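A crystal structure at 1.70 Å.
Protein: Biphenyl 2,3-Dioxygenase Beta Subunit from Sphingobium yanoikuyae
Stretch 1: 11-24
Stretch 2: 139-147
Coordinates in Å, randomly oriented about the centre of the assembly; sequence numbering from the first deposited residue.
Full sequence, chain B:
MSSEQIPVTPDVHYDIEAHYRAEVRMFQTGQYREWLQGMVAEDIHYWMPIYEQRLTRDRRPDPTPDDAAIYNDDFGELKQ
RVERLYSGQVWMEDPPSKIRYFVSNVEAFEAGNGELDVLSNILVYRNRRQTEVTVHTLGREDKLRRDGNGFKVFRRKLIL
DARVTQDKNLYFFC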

# COMPACT_ATOMS: atom_id res chain seq x y z
N ASP B 11 -23.50 -28.14 22.13
CA ASP B 11 -24.09 -28.81 20.96
C ASP B 11 -24.82 -27.82 20.05
O ASP B 11 -24.68 -27.90 18.82
CB ASP B 11 -24.98 -29.98 21.37
CG ASP B 11 -24.20 -31.18 21.89
OD1 ASP B 11 -22.98 -31.32 21.67
OD2 ASP B 11 -24.80 -32.01 22.59
N VAL B 12 -25.54 -26.86 20.62
CA VAL B 12 -26.23 -25.87 19.80
C VAL B 12 -25.20 -24.96 19.19
O VAL B 12 -25.30 -24.60 18.02
CB VAL B 12 -27.28 -25.07 20.57
CG1 VAL B 12 -27.76 -23.85 19.70
CG2 VAL B 12 -28.41 -26.03 20.96
N HIS B 13 -24.19 -24.57 19.98
CA HIS B 13 -23.08 -23.83 19.41
C HIS B 13 -22.47 -24.48 18.15
O HIS B 13 -22.24 -23.80 17.15
CB HIS B 13 -21.94 -23.65 20.41
CG HIS B 13 -20.89 -22.70 19.91
ND1 HIS B 13 -19.83 -23.10 19.10
CD2 HIS B 13 -20.79 -21.36 20.03
CE1 HIS B 13 -19.10 -22.03 18.81
NE2 HIS B 13 -19.65 -20.98 19.38
N TYR B 14 -22.17 -25.77 18.23
CA TYR B 14 -21.62 -26.50 17.09
C TYR B 14 -22.54 -26.38 15.89
O TYR B 14 -22.11 -26.09 14.75
CB TYR B 14 -21.44 -28.00 17.42
CG TYR B 14 -20.91 -28.70 16.19
CD1 TYR B 14 -19.53 -28.77 15.96
CD2 TYR B 14 -21.77 -29.23 15.23
CE1 TYR B 14 -19.03 -29.38 14.84
CE2 TYR B 14 -21.28 -29.87 14.09
CZ TYR B 14 -19.91 -29.92 13.89
OH TYR B 14 -19.34 -30.50 12.76
N ASP B 15 -23.82 -26.55 16.13
CA ASP B 15 -24.78 -26.52 15.01
C ASP B 15 -24.86 -25.16 14.33
O ASP B 15 -24.99 -25.07 13.10
CB ASP B 15 -26.13 -26.95 15.53
CG ASP B 15 -26.20 -28.43 15.79
OD1 ASP B 15 -25.32 -29.22 15.35
OD2 ASP B 15 -27.19 -28.82 16.41
N ILE B 16 -24.70 -24.10 15.10
CA ILE B 16 -24.71 -22.73 14.54
C ILE B 16 -23.44 -22.50 13.73
O ILE B 16 -23.47 -21.97 12.64
CB ILE B 16 -24.86 -21.70 15.67
CG1 ILE B 16 -26.26 -21.76 16.30
CG2 ILE B 16 -24.60 -20.29 15.11
CD1 ILE B 16 -26.39 -20.93 17.66
N GLU B 17 -22.29 -22.92 14.24
CA GLU B 17 -21.05 -22.84 13.49
C GLU B 17 -21.11 -23.61 12.15
O GLU B 17 -20.60 -23.12 11.11
CB GLU B 17 -19.91 -23.35 14.35
CG GLU B 17 -19.54 -22.35 15.47
CD GLU B 17 -18.15 -21.75 15.38
OE1 GLU B 17 -17.64 -21.47 14.25
OE2 GLU B 17 -17.58 -21.53 16.48
N ALA B 18 -21.65 -24.83 12.19
CA ALA B 18 -21.80 -25.65 11.01
C ALA B 18 -22.73 -24.98 9.96
O ALA B 18 -22.43 -24.99 8.78
CB ALA B 18 -22.31 -27.04 11.40
N HIS B 19 -23.84 -24.38 10.42
CA HIS B 19 -24.70 -23.56 9.59
C HIS B 19 -23.93 -22.39 8.92
O HIS B 19 -24.04 -22.21 7.71
CB HIS B 19 -25.85 -22.97 10.44
CG HIS B 19 -26.67 -21.95 9.71
ND1 HIS B 19 -27.74 -22.29 8.91
CD2 HIS B 19 -26.54 -20.60 9.62
CE1 HIS B 19 -28.24 -21.19 8.38
NE2 HIS B 19 -27.54 -20.15 8.80
N TYR B 20 -23.18 -21.64 9.71
CA TYR B 20 -22.37 -20.54 9.19
C TYR B 20 -21.30 -21.02 8.20
O TYR B 20 -21.07 -20.36 7.19
CB TYR B 20 -21.73 -19.75 10.33
CG TYR B 20 -22.62 -18.71 10.98
CD1 TYR B 20 -23.79 -18.28 10.39
CD2 TYR B 20 -22.27 -18.14 12.20
CE1 TYR B 20 -24.59 -17.31 10.99
CE2 TYR B 20 -23.05 -17.19 12.79
CZ TYR B 20 -24.21 -16.78 12.19
OH TYR B 20 -24.99 -15.82 12.79
N ARG B 21 -20.65 -22.15 8.47
CA ARG B 21 -19.64 -22.70 7.52
C ARG B 21 -20.28 -23.08 6.20
O ARG B 21 -19.72 -22.79 5.13
CB ARG B 21 -18.92 -23.91 8.16
CG ARG B 21 -17.91 -23.51 9.23
CD ARG B 21 -17.06 -24.73 9.71
NE ARG B 21 -17.79 -25.79 10.37
CZ ARG B 21 -17.88 -25.95 11.69
NH1 ARG B 21 -17.29 -25.10 12.51
NH2 ARG B 21 -18.55 -26.96 12.20
N ALA B 22 -21.50 -23.63 6.25
CA ALA B 22 -22.23 -24.00 5.02
C ALA B 22 -22.64 -22.77 4.24
O ALA B 22 -22.58 -22.76 2.98
CB ALA B 22 -23.44 -24.98 5.32
N GLU B 23 -23.04 -21.74 4.97
CA GLU B 23 -23.38 -20.45 4.40
C GLU B 23 -22.19 -19.87 3.63
O GLU B 23 -22.31 -19.53 2.46
CB GLU B 23 -23.81 -19.49 5.50
CG GLU B 23 -24.22 -18.12 5.02
CD GLU B 23 -24.94 -17.33 6.08
OE1 GLU B 23 -24.37 -17.13 7.16
OE2 GLU B 23 -26.08 -16.92 5.84
N VAL B 24 -21.06 -19.76 4.30
CA VAL B 24 -19.83 -19.34 3.66
C VAL B 24 -19.54 -20.13 2.38
O VAL B 24 -19.18 -19.56 1.37
CB VAL B 24 -18.64 -19.39 4.62
CG1 VAL B 24 -17.35 -19.32 3.87
CG2 VAL B 24 -18.73 -18.28 5.61
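Stretch 2 139-147: GREDKLRRD

Stretch 2 is a β-strand throughout, and it crosses the helix of stretch 1 almost at right angles. The angle between their N-to-C directions is 101°, and the two axes come within 11.6 Å of each other. The backbones stay apart, so side chains make the contact. The nearest CA atoms are those of Ile16 and Leu144, 9.1 Å apart.

Gly139 begins the segment out of reach of the helix. Arg140 points its CA-to-CB bond toward the helix, with chi1 and chi2 both t. Its guanidinium lies flat on the ring of Tyr20, centres 3.9 Å apart and planes at 28°. Arg140 CZ sits 3.9 Å from the Tyr20 ring centroid, over the face, which makes this a cation-pi contact. The same group forms a salt bridge with Glu23, from Arg140 NH1 to Glu23 OE1 at 3.3 Å. One water links these partners: it donates to Tyr20 O and Glu23 OE1 and accepts from Arg140 NH2.

Glu141 points away, as expected for alternation along an extended strand. Asp142 points back toward the helix. Its OD2 accepts a very short hydrogen bond from Tyr20 OH, at 2.5 Å, near the plane of the ring. Tyr20 is therefore held at its face by Arg140 and at its edge by Asp142. A second water donates to Tyr20 OH at 2.8 Å.

Lys143 points away. Leu144 points toward the helix and adds an apolar contact, its CD1 lying 4.3 Å from Ile16 CG2. Leu144 CD2 is also 4.4 Å from Tyr20 OH.

Arg145 does not reach the helix. Arg146 starts away from it, but the end of its side chain comes nearer, placing NH2 3.7 Å from Val12 CG1. Asp147 closes the segment without contact.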

# COMPACT_ATOMS: atom_id res chain seq x y z
N GLY B 139 -18.58 -6.70 11.92
CA GLY B 139 -19.35 -7.42 12.97
C GLY B 139 -20.69 -7.80 12.36
O GLY B 139 -21.28 -7.09 11.51
N ARG B 140 -21.18 -8.95 12.73
CA ARG B 140 -22.45 -9.42 12.29
C ARG B 140 -23.30 -9.71 13.54
O ARG B 140 -22.83 -10.33 14.49
CB ARG B 140 -22.29 -10.67 11.44
CG ARG B 140 -23.63 -11.27 11.03
CD ARG B 140 -23.49 -12.31 9.93
NE ARG B 140 -22.75 -13.48 10.39
CZ ARG B 140 -22.41 -14.50 9.62
NH1 ARG B 140 -22.77 -14.54 8.37
NH2 ARG B 140 -21.72 -15.53 10.14
N GLU B 141 -24.54 -9.23 13.53
CA GLU B 141 -25.49 -9.45 14.61
C GLU B 141 -26.72 -10.07 13.94
O GLU B 141 -27.42 -9.38 13.20
CB GLU B 141 -25.81 -8.14 15.34
CG GLU B 141 -24.58 -7.52 15.99
CD GLU B 141 -24.79 -6.12 16.57
OE1 GLU B 141 -25.90 -5.53 16.46
OE2 GLU B 141 -23.79 -5.61 17.15
N ASP B 142 -26.94 -11.38 14.17
CA ASP B 142 -28.09 -12.15 13.59
C ASP B 142 -29.10 -12.50 14.66
O ASP B 142 -28.73 -12.72 15.82
CB ASP B 142 -27.63 -13.48 12.98
CG ASP B 142 -26.87 -13.35 11.66
OD1 ASP B 142 -26.91 -12.28 10.99
OD2 ASP B 142 -26.25 -14.39 11.25
N LYS B 143 -30.36 -12.62 14.24
CA LYS B 143 -31.38 -13.41 14.91
C LYS B 143 -31.65 -14.57 13.99
O LYS B 143 -31.97 -14.37 12.80
CB LYS B 143 -32.67 -12.64 15.09
CG LYS B 143 -32.57 -11.32 15.90
CD LYS B 143 -33.80 -11.14 16.81
CE LYS B 143 -33.76 -12.07 18.04
NZ LYS B 143 -35.10 -12.46 18.62
N LEU B 144 -31.48 -15.78 14.50
CA LEU B 144 -31.77 -17.01 13.76
C LEU B 144 -32.93 -17.74 14.40
O LEU B 144 -33.17 -17.62 15.61
CB LEU B 144 -30.59 -17.95 13.83
CG LEU B 144 -29.19 -17.50 13.39
CD1 LEU B 144 -28.29 -18.69 13.56
CD2 LEU B 144 -29.12 -17.01 11.95
N ARG B 145 -33.66 -18.52 13.60
CA ARG B 145 -34.55 -19.52 14.19
C ARG B 145 -34.28 -20.87 13.58
O ARG B 145 -33.77 -21.00 12.48
CB ARG B 145 -36.02 -19.15 14.00
CG ARG B 145 -36.41 -19.02 12.54
CD ARG B 145 -37.94 -18.97 12.38
NE ARG B 145 -38.43 -17.64 12.71
CZ ARG B 145 -38.58 -16.63 11.86
NH1 ARG B 145 -38.29 -16.75 10.56
NH2 ARG B 145 -39.02 -15.46 12.31
N ARG B 146 -34.64 -21.89 14.35
CA ARG B 146 -34.55 -23.26 13.92
C ARG B 146 -35.50 -23.51 12.76
O ARG B 146 -36.65 -23.06 12.77
CB ARG B 146 -34.90 -24.19 15.08
CG ARG B 146 -33.71 -24.45 16.01
CD ARG B 146 -33.75 -23.56 17.25
NE ARG B 146 -32.68 -23.90 18.21
CZ ARG B 146 -32.48 -23.30 19.38
NH1 ARG B 146 -33.30 -22.32 19.78
NH2 ARG B 146 -31.47 -23.67 20.15
N ASP B 147 -34.99 -24.20 11.75
CA ASP B 147 -35.77 -24.55 10.58
C ASP B 147 -35.38 -25.97 10.17
O ASP B 147 -34.31 -26.21 9.64
CB ASP B 147 -35.49 -23.54 9.46
CG ASP B 147 -36.43 -23.73 8.29
OD1 ASP B 147 -37.62 -23.31 8.38
OD2 ASP B 147 -35.97 -24.33 7.29
O HOH W 1 -23.49 -13.63 13.69
O HOH W 2 -21.79 -17.44 7.67